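Side-chain contacts in extrinsic protein in photosystem II (Chaetoceros gracilis, PDB 4K7B), which serves as an extrinsic subunit of photosystem II in a marine diatom, probably supporting the oxygen-evolving side of the complex: residues R19-K24 with A85-N90; L44-A49 with A59-T64. All coordinates share one frame; numbering follows the deposited sequence.

Contact 1 of 2, residues R19-K24 with A85-N90; sequences RIAALK and AYMAAN. With SO4 (sulfate ion), chain C.
The apolar core of a helical bundle is closed here where the C-terminal end of helix 6-21 meets that of helix 76-89, Ile20 lying against Tyr86 and Met87. Both branches of Ile20 meet the phenol ring. CD1 comes to its edge, 3.7 Å from Tyr86 CE2, while CG2 touches the same edge in the ring plane and also lies 4.2 Å from Met87 CG. The isoleucine and tyrosine side chains cross at about a right angle, whereas Ile20 and Met87 run past one another in opposite directions. A beta-branched residue suits this place because branching at CB lets one side chain fill the angle between the two partners. Met87 is straight as far as the sulfur and then bends (chi3 57°), which brings CE over Ala21, 4.0 Å from its CB; the small alanine lets the thioether settle close to the backbone, with SD 4.1 Å from Ala21 CA. Tyr86 carries its polar end through this apolar layer to Asn46, to which its OH is hydrogen-bonded. Just after helix 76-89, Asn90 turns back, its ND2 donating to Tyr86 O at 2.9 Å, and a second bond from ND2 goes to Gln63. Farther out, Arg19 grips a sulfate, probably from the crystallisation liquor: NH2 bonds sulfate O4 at 2.8 Å, at the guanidinium edge and in its plane, NH1 bonds sulfate O1, and NE forms a salt bridge with Glu38. Interlocking aliphatic, thioether and phenol groups between helix ends are typical of a helical-bundle core, here within the Psb31 family region of the PsbQ-like clan.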
loop_
_atom_site.group_PDB
_atom_site.type_symbol
_atom_site.label_atom_id
_atom_site.label_comp_id
_atom_site.label_asym_id
_atom_site.label_seq_id
_atom_site.Cartn_x
_atom_site.Cartn_y
_atom_site.Cartn_z
ATOM N N ARG A 19 0.144 5.341 3.854
ATOM C CA ARG A 19 0.980 4.275 4.431
ATOM C C ARG A 19 1.248 3.166 3.413
ATOM O O ARG A 19 2.365 2.626 3.323
ATOM C CB ARG A 19 0.356 3.708 5.711
ATOM C CG ARG A 19 0.464 4.655 6.896
ATOM C CD ARG A 19 -0.256 4.166 8.155
ATOM N NE ARG A 19 0.125 2.802 8.545
ATOM C CZ ARG A 19 -0.372 2.155 9.602
ATOM N NH1 ARG A 19 -1.267 2.747 10.388
ATOM N NH2 ARG A 19 0.016 0.907 9.882
ATOM N N ILE A 20 0.229 2.828 2.633
ATOM C CA ILE A 20 0.389 1.790 1.623
ATOM C C ILE A 20 1.293 2.248 0.464
ATOM O O ILE A 20 2.169 1.506 0.025
ATOM C CB ILE A 20 -0.991 1.298 1.128
ATOM C CG1 ILE A 20 -1.720 0.613 2.290
ATOM C CG2 ILE A 20 -0.849 0.396 -0.079
ATOM C CD1 ILE A 20 -3.220 0.475 2.071
ATOM N N ALA A 21 1.118 3.477 0.008
ATOM C CA ALA A 21 1.941 3.991 -1.074
ATOM C C ALA A 21 3.404 4.076 -0.659
ATOM O O ALA A 21 4.299 3.893 -1.488
ATOM C CB ALA A 21 1.433 5.364 -1.512
ATOM N N ALA A 22 3.640 4.359 0.622
ATOM C CA ALA A 22 4.999 4.506 1.133
ATOM C C ALA A 22 5.780 3.199 1.085
ATOM O O ALA A 22 7.001 3.207 1.270
ATOM C CB ALA A 22 4.976 5.059 2.561
ATOM N N LEU A 23 5.083 2.086 0.862
ATOM C CA LEU A 23 5.749 0.787 0.749
ATOM C C LEU A 23 6.498 0.578 -0.569
ATOM O O LEU A 23 7.101 -0.472 -0.748
ATOM C CB LEU A 23 4.751 -0.363 0.947
ATOM C CG LEU A 23 4.190 -0.465 2.362
ATOM C CD1 LEU A 23 3.003 -1.417 2.416
ATOM C CD2 LEU A 23 5.280 -0.896 3.321
ATOM N N LYS A 24 6.473 1.549 -1.471
ATOM C CA LYS A 24 7.058 1.357 -2.806
ATOM C C LYS A 24 8.500 0.839 -2.763
ATOM O O LYS A 24 8.839 -0.125 -3.446
ATOM C CB LYS A 24 6.996 2.651 -3.619
ATOM C CG LYS A 24 7.543 2.497 -5.033
ATOM C CD LYS A 24 7.418 3.800 -5.807
ATOM C CE LYS A 24 8.209 3.758 -7.109
ATOM N NZ LYS A 24 9.680 3.696 -6.864
ATOM N N ALA A 85 -1.457 -3.723 -8.507
ATOM C CA ALA A 85 -2.862 -3.969 -8.845
ATOM C C ALA A 85 -3.798 -3.430 -7.767
ATOM O O ALA A 85 -4.841 -2.834 -8.072
ATOM C CB ALA A 85 -3.112 -5.456 -9.074
ATOM N N TYR A 86 -3.419 -3.633 -6.508
ATOM C CA TYR A 86 -4.199 -3.146 -5.378
ATOM C C TYR A 86 -4.268 -1.619 -5.395
ATOM O O TYR A 86 -5.343 -1.023 -5.248
ATOM C CB TYR A 86 -3.578 -3.642 -4.071
ATOM C CG TYR A 86 -4.204 -3.100 -2.807
ATOM C CD1 TYR A 86 -5.416 -3.581 -2.346
ATOM C CD2 TYR A 86 -3.568 -2.112 -2.064
ATOM C CE1 TYR A 86 -5.984 -3.099 -1.181
ATOM C CE2 TYR A 86 -4.135 -1.614 -0.899
ATOM C CZ TYR A 86 -5.342 -2.116 -0.463
ATOM O OH TYR A 86 -5.912 -1.647 0.693
ATOM N N MET A 87 -3.120 -0.979 -5.574
ATOM C CA MET A 87 -3.143 0.474 -5.629
ATOM C C MET A 87 -3.957 1.025 -6.783
ATOM O O MET A 87 -4.746 1.958 -6.597
ATOM C CB MET A 87 -1.734 1.037 -5.613
ATOM C CG MET A 87 -1.148 0.931 -4.212
ATOM S SD MET A 87 0.496 1.593 -4.080
ATOM C CE MET A 87 0.248 3.266 -4.661
ATOM N N ALA A 88 -3.792 0.442 -7.968
ATOM C CA ALA A 88 -4.515 0.940 -9.135
ATOM C C ALA A 88 -6.019 0.751 -8.966
ATOM O O ALA A 88 -6.803 1.653 -9.272
ATOM C CB ALA A 88 -4.032 0.244 -10.391
ATOM N N ALA A 89 -6.418 -0.411 -8.459
ATOM C CA ALA A 89 -7.839 -0.724 -8.337
ATOM C C ALA A 89 -8.523 0.141 -7.291
ATOM O O ALA A 89 -9.732 0.357 -7.344
ATOM C CB ALA A 89 -8.031 -2.202 -8.008
ATOM N N ASN A 90 -7.746 0.636 -6.340
ATOM C CA ASN A 90 -8.315 1.394 -5.237
ATOM C C ASN A 90 -8.021 2.889 -5.272
ATOM O O ASN A 90 -8.306 3.607 -4.314
ATOM C CB ASN A 90 -7.897 0.762 -3.915
ATOM C CG ASN A 90 -8.556 -0.578 -3.717
ATOM O OD1 ASN A 90 -9.751 -0.644 -3.457
ATOM N ND2 ASN A 90 -7.803 -1.649 -3.919
HETATM S S SO4 C . -0.851 0.621 13.541
HETATM O O1 SO4 C . -1.453 1.894 13.124
HETATM O O2 SO4 C . 0.399 0.874 14.258
HETATM O O3 SO4 C . -1.796 -0.067 14.425
HETATM O O4 SO4 C . -0.558 -0.226 12.381
#

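Contact 2 of 2, residues L44-A49 with A59-T64; sequences LFNSGA and AAIAQT
Asn46 reaches across from helix 39-49 with its amide turned so that the two ends face different tasks. ND2 donates to Thr64 OG1 over 3.1 Å in a nearly straight bond (165°), and the hydroxyl oxygen lies almost exactly in the amide plane. With CG anti to the carbonyl carbon (chi1 -63°), the asparagine extends toward helix 54-73, and its side chain meets that of Thr64 at a slant. Thr64 is oriented in turn by its own helix: OG1 donates to Ala60 O at 2.8 Å, so the oxygen gives one hydrogen backward along the helix and accepts one from the amide. Ala60 O thus takes two donors, Thr64 OG1 and Thr64 N, from opposite faces of its plane. The methyl of Ala60 packs over one face of the amide, CB being 3.3 Å from Asn46 OD1; the small alanine suits a place where the two CA atoms are only 6.0 Å apart. Ile61 borders the amide, CG1 standing 4.1 Å from Asn46 ND2. The amide's other end is used by Tyr86, whose OH is hydrogen-bonded to OD1, so both polar atoms of this buried group are satisfied. A leucine in place of Asn46 would probably leave both the Thr64 and Tyr86 hydroxyls without their amide partner. Helices 39-49 and 54-73 run antiparallel here, at 172° with segment axes 9.7 Å apart, forming a helical hairpin; helix 76-89 adjoins it through Tyr86, and helix 6-21 packs against the Phe45 side.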
loop_
_atom_site.group_PDB
_atom_site.type_symbol
_atom_site.label_atom_id
_atom_site.label_comp_id
_atom_site.label_asym_id
_atom_site.label_seq_id
_atom_site.Cartn_x
_atom_site.Cartn_y
_atom_site.Cartn_z
ATOM N N LEU A 44 -7.540 -1.083 7.556
ATOM C CA LEU A 44 -8.242 0.158 7.845
ATOM C C LEU A 44 -8.506 0.991 6.589
ATOM O O LEU A 44 -9.490 1.735 6.533
ATOM C CB LEU A 44 -7.485 0.951 8.907
ATOM C CG LEU A 44 -7.448 0.212 10.246
ATOM C CD1 LEU A 44 -6.523 0.913 11.226
ATOM C CD2 LEU A 44 -8.842 0.048 10.814
ATOM N N PHE A 45 -7.657 0.854 5.570
ATOM C CA PHE A 45 -8.005 1.403 4.266
ATOM C C PHE A 45 -9.235 0.697 3.740
ATOM O O PHE A 45 -10.188 1.316 3.309
ATOM C CB PHE A 45 -6.890 1.263 3.227
ATOM C CG PHE A 45 -7.264 1.850 1.885
ATOM C CD1 PHE A 45 -6.990 3.182 1.596
ATOM C CD2 PHE A 45 -7.937 1.083 0.932
ATOM C CE1 PHE A 45 -7.353 3.738 0.382
ATOM C CE2 PHE A 45 -8.306 1.625 -0.280
ATOM C CZ PHE A 45 -8.023 2.968 -0.566
ATOM N N ASN A 46 -9.200 -0.630 3.739
ATOM C CA ASN A 46 -10.305 -1.355 3.152
ATOM C C ASN A 46 -11.638 -1.082 3.853
ATOM O O ASN A 46 -12.666 -0.952 3.186
ATOM C CB ASN A 46 -10.008 -2.863 3.140
ATOM C CG ASN A 46 -8.804 -3.210 2.279
ATOM O OD1 ASN A 46 -8.369 -2.403 1.463
ATOM N ND2 ASN A 46 -8.266 -4.418 2.460
ATOM N N SER A 47 -11.627 -0.982 5.182
ATOM C CA SER A 47 -12.862 -0.736 5.937
ATOM C C SER A 47 -13.286 0.737 5.929
ATOM O O SER A 47 -14.478 1.038 5.899
ATOM C CB SER A 47 -12.713 -1.199 7.393
ATOM O OG SER A 47 -12.575 -2.606 7.488
ATOM N N GLY A 48 -12.318 1.628 5.977
ATOM C CA GLY A 48 -12.600 3.058 6.079
ATOM C C GLY A 48 -12.890 3.741 4.764
ATOM O O GLY A 48 -13.704 4.667 4.691
ATOM N N ALA A 49 -12.214 3.303 3.707
ATOM C CA ALA A 49 -12.476 3.828 2.369
ATOM C C ALA A 49 -13.792 3.311 1.802
ATOM O O ALA A 49 -14.412 3.976 0.967
ATOM C CB ALA A 49 -11.328 3.487 1.413
ATOM N N ALA A 59 -13.517 -6.737 -2.945
ATOM C CA ALA A 59 -12.445 -6.732 -3.937
ATOM C C ALA A 59 -11.119 -6.333 -3.303
ATOM O O ALA A 59 -10.077 -6.928 -3.592
ATOM C CB ALA A 59 -12.777 -5.792 -5.083
ATOM N N ALA A 60 -11.171 -5.331 -2.437
ATOM C CA ALA A 60 -9.968 -4.835 -1.780
ATOM C C ALA A 60 -9.361 -5.882 -0.863
ATOM O O ALA A 60 -8.136 -6.027 -0.809
ATOM C CB ALA A 60 -10.273 -3.540 -1.016
ATOM N N ILE A 61 -10.220 -6.608 -0.146
ATOM C CA ILE A 61 -9.767 -7.691 0.714
ATOM C C ILE A 61 -9.133 -8.787 -0.137
ATOM O O ILE A 61 -8.056 -9.285 0.193
ATOM C CB ILE A 61 -10.933 -8.239 1.567
ATOM C CG1 ILE A 61 -11.301 -7.238 2.663
ATOM C CG2 ILE A 61 -10.582 -9.602 2.175
ATOM C CD1 ILE A 61 -12.594 -7.560 3.393
ATOM N N ALA A 62 -9.771 -9.144 -1.254
ATOM C CA ALA A 62 -9.164 -10.136 -2.144
ATOM C C ALA A 62 -7.781 -9.716 -2.681
ATOM O O ALA A 62 -6.854 -10.539 -2.737
ATOM C CB ALA A 62 -10.117 -10.502 -3.289
ATOM N N GLN A 63 -7.644 -8.447 -3.057
ATOM C CA GLN A 63 -6.375 -7.935 -3.587
ATOM C C GLN A 63 -5.299 -7.912 -2.502
ATOM O O GLN A 63 -4.101 -8.172 -2.753
ATOM C CB GLN A 63 -6.592 -6.538 -4.187
ATOM C CG GLN A 63 -7.486 -6.568 -5.427
ATOM C CD GLN A 63 -8.230 -5.266 -5.668
ATOM O OE1 GLN A 63 -8.039 -4.278 -4.958
ATOM N NE2 GLN A 63 -9.097 -5.266 -6.674
ATOM N N THR A 64 -5.737 -7.620 -1.280
ATOM C CA THR A 64 -4.836 -7.661 -0.125
ATOM C C THR A 64 -4.325 -9.089 0.104
ATOM O O THR A 64 -3.105 -9.336 0.273
ATOM C CB THR A 64 -5.543 -7.137 1.137
ATOM O OG1 THR A 64 -5.971 -5.780 0.906
ATOM C CG2 THR A 64 -4.611 -7.173 2.344
#

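Overall arrangement
Contact 2 is nested within the chain loop that contact 1 closes: helix 6-21 comes first, helices 39-49 and 54-73 pair next, and helix 76-89 follows and returns to the first. Their centres lie about 11 Å apart, contact 1 about 3 Å from the centre of the chain and contact 2 about 10 Å from it. The two are physically joined, for Phe45 touches Ile20, Tyr86 and Asn90, bringing the packing of 19-24 and 85-90 against helix 39-49. Through these contacts the antiparallel hairpin and the sequence-distant helix pair are knit into one bundle, consistent with a compact domain in this photosystem II protein; all four segments fall in the Psb31 family region.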